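Local atomic coordinates of 3-oxosteroid 1-dehydrogenase (Sterolibacterium denitrificans, PDB entry 7P18), a protein that probably catalyses the FAD-dependent 1,2-dehydrogenation of 3-oxosteroids to 3-oxo-Delta(1)-steroids, passing the electrons on to an acceptor. Residues A76-Q79 / G80-E84; Y118-L122 / P123-P127; R150-Y153 / T154-L158; L260-R263 / R264-L268. All coordinates share one frame; numbering follows the deposited sequence.

Contact 1. Residues A76-Q79 / G80-E84; sequences AATQ and GLVAE
T78 and L81 are the two ends of a type I' beta turn that stops helix 67-78 and sends the chain on toward helix 84-104. The evidence is the closing bond, L81 N to T78 O at 3.0 Å with an N-H...O angle of 163°, together with positive phi at both central residues, Q79 and G80. The donor stands 37° out of the plane of the T78 carbonyl, so the bond is nearly straight at the hydrogen but does not follow a lone pair. The side chain of L81 lies alongside that same oxygen. Its CG is anti to its own carbonyl carbon (chi1 -64°), which brings the branch back to the turn, with L81 CB 3.3 Å and L81 CD1 3.7 Å from T78 O. Apolar carbons of L81, CG as near as CB, therefore lie beside an acceptor already held by an amide. Q79 behaves differently: its CB passes 3.8 Å from G80 N, after which the chain bends at chi2 and carries its amide away from the turn. G80 suits its place, since a CB built on it would fall 2.8 Å from Q79 O, a clash. Just past the turn, T78 CB comes within 4.4 Å of V82 CG2, a loose apolar approach, and both side chains pack on L87 of helix 84-104. The hydroxyl of T78 is hydrogen-bonded to L74 O, one helical turn back. It also takes part in a water bridge: a single water donates to T78 OG1 at 2.9 Å and accepts from V82 N at 3.0 Å.

Contact 2. Residues Y118-L122 / P123-P127; sequences YYQHL and PGAKP
Two consecutive beta turns, type I from Y119 to L122 and type II from L122 to A125, share L122 and fold Q120 back to face A125 and K126. Q120 helps close the loop: its chain bends at chi2 (-64°), and NE2 donates to K126 O at 3.0 Å with an N-H...O angle of 167°. The acceptor lies in the amide plane of Q120, whereas the donor stands 48° out of the carbonyl plane of K126. The same NE2 also bonds D117 O, so two carbonyls fix the rotation of the amide. A leucine here would have no amide N-H to offer, and would probably leave K126 O and D117 O without this shared donor and the loop less firmly closed. Inside the loop, A125 CB rests 3.5 Å from both Y119 O and L122 O. L122 CB meets P123 CD at 3.6 Å, and a water donates to L122 O at 2.8 Å while accepting weakly from A125 N. The whole loop lies between strands 109-111 and 131-138 and leans on helix 67-78, where L122 and A125 touch Y73, P123 touches T72, and K126 NZ, hydrogen-bonded to K64 O, forms a salt bridge with E69.

Contact 3. Residues R150-Y153 / T154-L158; sequences RMAY and TGTLL
Y153 O accepts from T156 across a short 3-10 segment, 154-156, that leads the chain into strand 157-158. This carbonyl oxygen takes two hydrogens from one residue. T156 OG1 donates at 2.8 Å, in the carbonyl plane and at a C=O...O angle of 156°; T156 N donates at 2.9 Å from 42° above that plane. The hydroxyl gets there because OG1 sits between its own backbone N and carbonyl carbon (chi1 64°), which turns it back along the chain. A valine here would keep the amide bond but lack the hydroxyl, and would probably leave Y153 O with a single donor from this residue. The next acceptor, T154 O, is met by L157 N at 3.1 Å. The phenol of Y153 is satisfied elsewhere, its OH bonding A294 O in a loop, and the nearest atoms of the Y153 side chain and the FAD are about 5 Å apart. T156 itself touches the bound androstadienedione and packs on L208, which places this turn at the edge of the steroid site. A152 CB lies 3.5 Å from T156 OG1. Y153 N gives its hydrogen to a water at 2.8 Å, and that water in turn donates only weakly to T156 OG1, at 3.4 Å.

Contact 4. Residues L260-R263 / R264-L268; sequences LTAR and RGVVL
A262 and V266 meet across the inside of a corner at R263-R264, where the chain leaves one beta sheet of the FAD-binding domain and enters its Rossmann-type parallel sheet. The meeting is apolar: A262 CB reaches V266 CG2 at 3.7 Å and also lies 3.4 Å from G265 O. V266 presents this branch because CG2 is anti to its carbonyl carbon, while CG1 is anti to the backbone N (chi1 170°). On the outside of the corner stand the two arginines. R264 can be followed outward atom by atom. Its CB lies 3.5 Å from R263 C, and CG stays at 3.6 Å from that same carbon, so the chain first hugs the preceding peptide. The bend at chi2 (-75°) keeps CD close as well, 4.1 Å from R263 O; a second bend at chi3 (-74°) then turns NE. Beyond it the guanidinium departs from the corner, and NH2 finds I557 O in helix 543-559. R263 instead runs extended from CG to NE, and its NH1 forms a salt bridge with D9. The two head groups consequently diverge, with R263 CZ and R264 CZ 9.4 Å apart, and each has its own partner. In the fold, strand 256-262 lies between strands 7-8 and 245-253 of the mixed sheet, and strand 265-268 lies between 10-13 and 521-523 of the parallel one. A262 packs on I11 of strand 10-13, while V266 touches V246 and I249 of strand 245-253 and L521 of strand 521-523, so side chains on both arms of the corner reach the other sheet.

In the fold
From the N terminus the four contacts come in series, and none nests in or crosses another. Contact 1 turns the chain between helices 67-78 and 84-104. Contact 2 closes the loop between strands 109-111 and 131-138, and contacts 1 and 2 are the only pair that touch: A77 CA meets L122 CD1 at 3.9 Å and A76 CB meets P123 CD at 4.1 Å. Contact 3 follows on the opposite side of the chain's centre from both, about 14 Å from contact 2 at nearest atoms, beside the steroid and flavin. Contact 4, centred 34 Å from contact 3, bends strand 256-262 into strand 265-268 and joins two sheets.

Contact 1. Residues A76-Q79 / G80-E84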
loop_
_atom_site.group_PDB
_atom_site.type_symbol
_atom_site.label_atom_id
_atom_site.label_comp_id
_atom_site.label_asym_id
_atom_site.label_seq_id
_atom_site.Cartn_x
_atom_site.Cartn_y
_atom_site.Cartn_z
ATOM N N ALA A 76 -20.409 3.438 7.225
ATOM C CA ALA A 76 -19.927 3.415 8.617
ATOM C C ALA A 76 -18.461 3.854 8.644
ATOM O O ALA A 76 -18.102 4.641 9.527
ATOM C CB ALA A 76 -20.117 2.051 9.221
ATOM N N ALA A 77 -17.642 3.406 7.697
ATOM C CA ALA A 77 -16.183 3.642 7.761
ATOM C C ALA A 77 -15.874 5.074 7.330
ATOM O O ALA A 77 -14.915 5.659 7.884
ATOM C CB ALA A 77 -15.448 2.646 6.927
ATOM N N THR A 78 -16.645 5.658 6.412
ATOM C CA THR A 78 -16.294 6.962 5.782
ATOM C C THR A 78 -16.962 8.158 6.457
ATOM O O THR A 78 -16.560 9.308 6.112
ATOM C CB THR A 78 -16.573 6.972 4.270
ATOM O OG1 THR A 78 -17.965 6.742 3.986
ATOM C CG2 THR A 78 -15.721 5.970 3.530
ATOM N N GLN A 79 -17.969 7.920 7.278
ATOM C CA GLN A 79 -18.543 8.907 8.238
ATOM C C GLN A 79 -18.948 10.195 7.496
ATOM O O GLN A 79 -18.691 11.280 8.020
ATOM C CB GLN A 79 -17.524 9.149 9.358
ATOM C CG GLN A 79 -17.302 7.896 10.206
ATOM C CD GLN A 79 -17.070 8.236 11.652
ATOM O OE1 GLN A 79 -17.997 8.134 12.497
ATOM N NE2 GLN A 79 -15.844 8.730 11.877
ATOM N N GLY A 80 -19.549 10.080 6.321
ATOM C CA GLY A 80 -20.138 11.225 5.601
ATOM C C GLY A 80 -19.103 12.115 4.939
ATOM O O GLY A 80 -19.503 13.179 4.418
ATOM N N LEU A 81 -17.819 11.727 4.918
ATOM C CA LEU A 81 -16.745 12.558 4.320
ATOM C C LEU A 81 -16.743 12.420 2.807
ATOM O O LEU A 81 -16.065 13.221 2.106
ATOM C CB LEU A 81 -15.401 12.123 4.901
ATOM C CG LEU A 81 -15.232 12.347 6.397
ATOM C CD1 LEU A 81 -13.917 11.755 6.846
ATOM C CD2 LEU A 81 -15.269 13.836 6.732
ATOM N N VAL A 82 -17.406 11.385 2.285
ATOM C CA VAL A 82 -17.345 11.045 0.847
ATOM C C VAL A 82 -18.777 11.050 0.289
ATOM O O VAL A 82 -19.668 10.417 0.906
ATOM C CB VAL A 82 -16.659 9.678 0.650
ATOM C CG1 VAL A 82 -16.712 9.200 -0.782
ATOM C CG2 VAL A 82 -15.214 9.720 1.142
ATOM N N ALA A 83 -18.969 11.642 -0.873
ATOM C CA ALA A 83 -20.275 11.656 -1.577
ATOM C C ALA A 83 -20.785 10.216 -1.705
ATOM O O ALA A 83 -20.056 9.335 -2.172
ATOM C CB ALA A 83 -20.156 12.333 -2.915
ATOM N N GLU A 84 -22.025 9.961 -1.312
ATOM C CA GLU A 84 -22.532 8.570 -1.333
ATOM C C GLU A 84 -22.450 7.988 -2.746
ATOM O O GLU A 84 -22.205 6.770 -2.883
ATOM C CB GLU A 84 -23.940 8.484 -0.733
ATOM C CG GLU A 84 -24.448 7.057 -0.655
ATOM C CD GLU A 84 -25.905 6.944 -0.236
ATOM O OE1 GLU A 84 -26.776 7.312 -1.067
ATOM O OE2 GLU A 84 -26.158 6.497 0.884
HETATM O O HOH W 1 -19.155 9.248 3.332
#

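Contact 2. Residues Y118-L122 / P123-P127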
loop_
_atom_site.group_PDB
_atom_site.type_symbol
_atom_site.label_atom_id
_atom_site.label_comp_id
_atom_site.label_asym_id
_atom_site.label_seq_id
_atom_site.Cartn_x
_atom_site.Cartn_y
_atom_site.Cartn_z
ATOM N N TYR A 118 -10.773 -4.978 7.876
ATOM C CA TYR A 118 -9.988 -4.371 8.990
ATOM C C TYR A 118 -10.848 -3.937 10.168
ATOM O O TYR A 118 -10.292 -3.696 11.230
ATOM C CB TYR A 118 -9.130 -3.236 8.426
ATOM C CG TYR A 118 -7.904 -3.701 7.670
ATOM C CD1 TYR A 118 -7.691 -5.026 7.297
ATOM C CD2 TYR A 118 -6.942 -2.780 7.303
ATOM C CE1 TYR A 118 -6.572 -5.414 6.576
ATOM C CE2 TYR A 118 -5.809 -3.150 6.603
ATOM C CZ TYR A 118 -5.604 -4.473 6.259
ATOM O OH TYR A 118 -4.476 -4.784 5.544
ATOM N N TYR A 119 -12.144 -3.674 9.983
ATOM C CA TYR A 119 -13.004 -3.092 11.028
ATOM C C TYR A 119 -14.112 -4.093 11.371
ATOM O O TYR A 119 -15.254 -3.952 10.911
ATOM C CB TYR A 119 -13.601 -1.752 10.589
ATOM C CG TYR A 119 -12.623 -0.698 10.136
ATOM C CD1 TYR A 119 -11.571 -0.262 10.938
ATOM C CD2 TYR A 119 -12.771 -0.101 8.902
ATOM C CE1 TYR A 119 -10.679 0.714 10.485
ATOM C CE2 TYR A 119 -11.898 0.876 8.452
ATOM C CZ TYR A 119 -10.881 1.324 9.270
ATOM O OH TYR A 119 -10.053 2.297 8.790
ATOM N N GLN A 120 -13.770 -5.143 12.119
ATOM C CA GLN A 120 -14.723 -6.240 12.386
ATOM C C GLN A 120 -15.870 -5.705 13.264
ATOM O O GLN A 120 -16.951 -6.321 13.258
ATOM C CB GLN A 120 -14.011 -7.410 13.057
ATOM C CG GLN A 120 -13.103 -8.168 12.100
ATOM C CD GLN A 120 -13.844 -8.840 10.975
ATOM O OE1 GLN A 120 -14.783 -9.577 11.209
ATOM N NE2 GLN A 120 -13.448 -8.543 9.732
ATOM N N HIS A 121 -15.658 -4.613 13.991
ATOM C CA HIS A 121 -16.701 -4.008 14.860
ATOM C C HIS A 121 -17.733 -3.212 14.045
ATOM O O HIS A 121 -18.713 -2.794 14.645
ATOM C CB HIS A 121 -16.055 -3.126 15.898
ATOM C CG HIS A 121 -15.229 -2.035 15.295
ATOM N ND1 HIS A 121 -13.884 -2.237 14.924
ATOM C CD2 HIS A 121 -15.533 -0.767 14.931
ATOM C CE1 HIS A 121 -13.407 -1.105 14.427
ATOM N NE2 HIS A 121 -14.395 -0.205 14.391
ATOM N N LEU A 122 -17.493 -2.899 12.775
ATOM C CA LEU A 122 -18.452 -2.087 11.976
ATOM C C LEU A 122 -19.507 -2.987 11.356
ATOM O O LEU A 122 -19.232 -4.129 10.984
ATOM C CB LEU A 122 -17.703 -1.287 10.911
ATOM C CG LEU A 122 -16.872 -0.119 11.443
ATOM C CD1 LEU A 122 -16.318 0.681 10.278
ATOM C CD2 LEU A 122 -17.665 0.788 12.409
ATOM N N PRO A 123 -20.739 -2.495 11.157
ATOM C CA PRO A 123 -21.758 -3.307 10.502
ATOM C C PRO A 123 -21.358 -3.561 9.056
ATOM O O PRO A 123 -20.727 -2.689 8.466
ATOM C CB PRO A 123 -23.028 -2.460 10.594
ATOM C CG PRO A 123 -22.487 -1.048 10.651
ATOM C CD PRO A 123 -21.209 -1.143 11.470
ATOM N N GLY A 124 -21.681 -4.754 8.534
ATOM C CA GLY A 124 -21.419 -5.079 7.125
ATOM C C GLY A 124 -20.004 -5.590 6.844
ATOM O O GLY A 124 -19.680 -5.804 5.655
ATOM N N ALA A 125 -19.207 -5.792 7.872
ATOM C CA ALA A 125 -17.843 -6.358 7.807
ATOM C C ALA A 125 -17.930 -7.822 7.406
ATOM O O ALA A 125 -18.914 -8.456 7.749
ATOM C CB ALA A 125 -17.152 -6.241 9.124
ATOM N N LYS A 126 -16.919 -8.314 6.702
ATOM C CA LYS A 126 -16.801 -9.754 6.359
ATOM C C LYS A 126 -15.523 -10.304 6.969
ATOM O O LYS A 126 -14.521 -9.589 7.165
ATOM C CB LYS A 126 -16.903 -9.906 4.843
ATOM C CG LYS A 126 -18.279 -9.592 4.278
ATOM C CD LYS A 126 -19.347 -10.640 4.673
ATOM C CE LYS A 126 -20.745 -10.106 4.422
ATOM N NZ LYS A 126 -21.778 -11.155 4.633
ATOM N N PRO A 127 -15.542 -11.613 7.304
ATOM C CA PRO A 127 -14.387 -12.278 7.909
ATOM C C PRO A 127 -13.313 -12.770 6.925
ATOM O O PRO A 127 -12.299 -13.295 7.361
ATOM C CB PRO A 127 -15.071 -13.440 8.643
ATOM C CG PRO A 127 -16.228 -13.787 7.768
ATOM C CD PRO A 127 -16.755 -12.458 7.269
HETATM O O HOH W 2 -20.197 -6.800 11.064
#

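Contact 3. Residues R150-Y153 / T154-L158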
loop_
_atom_site.group_PDB
_atom_site.type_symbol
_atom_site.label_atom_id
_atom_site.label_comp_id
_atom_site.label_asym_id
_atom_site.label_seq_id
_atom_site.Cartn_x
_atom_site.Cartn_y
_atom_site.Cartn_z
ATOM N N ARG A 150 9.761 -1.726 -12.182
ATOM C CA ARG A 150 10.188 -1.358 -10.803
ATOM C C ARG A 150 10.179 -2.629 -9.964
ATOM O O ARG A 150 9.102 -3.264 -9.878
ATOM C CB ARG A 150 9.306 -0.270 -10.180
ATOM C CG ARG A 150 9.812 0.197 -8.820
ATOM C CD ARG A 150 9.187 1.510 -8.385
ATOM N NE ARG A 150 9.493 2.580 -9.330
ATOM C CZ ARG A 150 10.644 3.271 -9.329
ATOM N NH1 ARG A 150 11.587 2.974 -8.443
ATOM N NH2 ARG A 150 10.871 4.211 -10.232
ATOM N N MET A 151 11.321 -3.056 -9.411
ATOM C CA MET A 151 11.435 -4.429 -8.863
ATOM C C MET A 151 10.976 -4.457 -7.411
ATOM O O MET A 151 11.154 -3.464 -6.668
ATOM C CB MET A 151 12.855 -4.985 -8.993
ATOM C CG MET A 151 13.297 -5.118 -10.433
ATOM S SD MET A 151 12.355 -6.261 -11.472
ATOM C CE MET A 151 12.484 -7.760 -10.519
ATOM N N ALA A 152 10.387 -5.577 -7.030
ATOM C CA ALA A 152 9.908 -5.869 -5.666
ATOM C C ALA A 152 11.056 -5.644 -4.677
ATOM O O ALA A 152 12.213 -6.018 -4.976
ATOM C CB ALA A 152 9.362 -7.280 -5.587
ATOM N N TYR A 153 10.736 -5.059 -3.531
ATOM C CA TYR A 153 11.628 -4.989 -2.347
ATOM C C TYR A 153 11.975 -6.425 -1.910
ATOM O O TYR A 153 11.092 -7.306 -1.892
ATOM C CB TYR A 153 10.962 -4.174 -1.245
ATOM C CG TYR A 153 10.623 -2.731 -1.554
ATOM C CD1 TYR A 153 11.432 -1.915 -2.339
ATOM C CD2 TYR A 153 9.501 -2.150 -0.979
ATOM C CE1 TYR A 153 11.127 -0.575 -2.558
ATOM C CE2 TYR A 153 9.190 -0.816 -1.184
ATOM C CZ TYR A 153 10.002 -0.021 -1.979
ATOM O OH TYR A 153 9.668 1.307 -2.138
ATOM N N THR A 154 13.244 -6.710 -1.616
ATOM C CA THR A 154 13.757 -8.111 -1.527
ATOM C C THR A 154 13.117 -8.795 -0.314
ATOM O O THR A 154 13.006 -10.036 -0.324
ATOM C CB THR A 154 15.297 -8.162 -1.485
ATOM O OG1 THR A 154 15.685 -7.494 -0.290
ATOM C CG2 THR A 154 15.964 -7.523 -2.683
ATOM N N GLY A 155 12.638 -8.013 0.651
ATOM C CA GLY A 155 11.880 -8.479 1.821
ATOM C C GLY A 155 10.572 -9.156 1.459
ATOM O O GLY A 155 10.063 -9.873 2.306
ATOM N N THR A 156 9.985 -8.882 0.283
ATOM C CA THR A 156 8.693 -9.493 -0.146
ATOM C C THR A 156 8.959 -10.860 -0.780
ATOM O O THR A 156 7.981 -11.523 -1.208
ATOM C CB THR A 156 7.881 -8.598 -1.093
ATOM O OG1 THR A 156 8.579 -8.395 -2.319
ATOM C CG2 THR A 156 7.498 -7.270 -0.484
ATOM N N LEU A 157 10.230 -11.268 -0.852
ATOM C CA LEU A 157 10.657 -12.519 -1.523
ATOM C C LEU A 157 11.176 -13.510 -0.479
ATOM O O LEU A 157 11.694 -13.064 0.572
ATOM C CB LEU A 157 11.747 -12.183 -2.539
ATOM C CG LEU A 157 11.404 -11.108 -3.563
ATOM C CD1 LEU A 157 12.646 -10.707 -4.355
ATOM C CD2 LEU A 157 10.292 -11.569 -4.496
ATOM N N LEU A 158 11.081 -14.800 -0.783
ATOM C CA LEU A 158 11.546 -15.889 0.110
ATOM C C LEU A 158 13.071 -15.978 0.053
ATOM O O LEU A 158 13.600 -16.203 -1.069
ATOM C CB LEU A 158 10.938 -17.215 -0.350
ATOM C CG LEU A 158 11.192 -18.399 0.577
ATOM C CD1 LEU A 158 10.731 -18.077 1.986
ATOM C CD2 LEU A 158 10.514 -19.649 0.042
HETATM O O HOH W 3 7.953 -5.102 -3.117
#

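Contact 4. Residues L260-R263 / R264-L268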
loop_
_atom_site.group_PDB
_atom_site.type_symbol
_atom_site.label_atom_id
_atom_site.label_comp_id
_atom_site.label_asym_id
_atom_site.label_seq_id
_atom_site.Cartn_x
_atom_site.Cartn_y
_atom_site.Cartn_z
ATOM N N LEU A 260 1.499 17.824 -25.831
ATOM C CA LEU A 260 0.737 16.623 -26.227
ATOM C C LEU A 260 -0.751 16.954 -26.172
ATOM O O LEU A 260 -1.170 17.574 -25.204
ATOM C CB LEU A 260 1.087 15.486 -25.259
ATOM C CG LEU A 260 2.547 15.030 -25.266
ATOM C CD1 LEU A 260 2.760 13.920 -24.255
ATOM C CD2 LEU A 260 2.950 14.526 -26.643
ATOM N N THR A 261 -1.512 16.554 -27.183
ATOM C CA THR A 261 -2.964 16.840 -27.242
ATOM C C THR A 261 -3.735 15.583 -26.860
ATOM O O THR A 261 -3.411 14.509 -27.397
ATOM C CB THR A 261 -3.367 17.360 -28.634
ATOM O OG1 THR A 261 -2.687 18.605 -28.809
ATOM C CG2 THR A 261 -4.852 17.590 -28.776
ATOM N N ALA A 262 -4.737 15.753 -25.993
ATOM C CA ALA A 262 -5.710 14.697 -25.635
ATOM C C ALA A 262 -7.076 15.130 -26.162
ATOM O O ALA A 262 -7.617 16.080 -25.615
ATOM C CB ALA A 262 -5.751 14.490 -24.128
ATOM N N ARG A 263 -7.569 14.472 -27.201
ATOM C CA ARG A 263 -8.881 14.818 -27.815
ATOM C C ARG A 263 -10.016 14.605 -26.802
ATOM O O ARG A 263 -10.960 15.402 -26.813
ATOM C CB ARG A 263 -9.170 13.945 -29.031
ATOM C CG ARG A 263 -8.116 14.035 -30.121
ATOM C CD ARG A 263 -8.659 13.508 -31.426
ATOM N NE ARG A 263 -7.613 13.307 -32.422
ATOM C CZ ARG A 263 -6.925 12.186 -32.597
ATOM N NH1 ARG A 263 -7.105 11.135 -31.813
ATOM N NH2 ARG A 263 -6.016 12.136 -33.553
ATOM N N ARG A 264 -9.934 13.552 -25.979
ATOM C CA ARG A 264 -11.077 13.058 -25.159
ATOM C C ARG A 264 -10.797 13.241 -23.664
ATOM O O ARG A 264 -11.728 13.634 -22.941
ATOM C CB ARG A 264 -11.393 11.619 -25.552
ATOM C CG ARG A 264 -11.728 11.468 -27.032
ATOM C CD ARG A 264 -13.118 11.991 -27.307
ATOM N NE ARG A 264 -14.085 11.032 -26.798
ATOM C CZ ARG A 264 -14.410 9.890 -27.403
ATOM N NH1 ARG A 264 -13.849 9.552 -28.560
ATOM N NH2 ARG A 264 -15.299 9.079 -26.841
ATOM N N GLY A 265 -9.573 12.986 -23.191
ATOM C CA GLY A 265 -9.329 13.166 -21.751
ATOM C C GLY A 265 -7.902 12.926 -21.326
ATOM O O GLY A 265 -7.176 12.189 -21.996
ATOM N N VAL A 266 -7.558 13.566 -20.219
ATOM C CA VAL A 266 -6.284 13.383 -19.481
ATOM C C VAL A 266 -6.642 12.716 -18.163
ATOM O O VAL A 266 -7.456 13.301 -17.428
ATOM C CB VAL A 266 -5.586 14.729 -19.238
ATOM C CG1 VAL A 266 -4.414 14.605 -18.273
ATOM C CG2 VAL A 266 -5.167 15.366 -20.565
ATOM N N VAL A 267 -6.008 11.584 -17.883
ATOM C CA VAL A 267 -6.197 10.859 -16.601
ATOM C C VAL A 267 -4.944 11.074 -15.751
ATOM O O VAL A 267 -3.866 10.591 -16.167
ATOM C CB VAL A 267 -6.466 9.371 -16.828
ATOM C CG1 VAL A 267 -6.686 8.642 -15.506
ATOM C CG2 VAL A 267 -7.636 9.177 -17.776
ATOM N N LEU A 268 -5.087 11.779 -14.630
ATOM C CA LEU A 268 -3.980 11.981 -13.664
ATOM C C LEU A 268 -3.940 10.771 -12.734
ATOM O O LEU A 268 -4.810 10.676 -11.832
ATOM C CB LEU A 268 -4.204 13.277 -12.893
ATOM C CG LEU A 268 -4.265 14.531 -13.779
ATOM C CD1 LEU A 268 -4.481 15.748 -12.917
ATOM C CD2 LEU A 268 -3.022 14.674 -14.663
#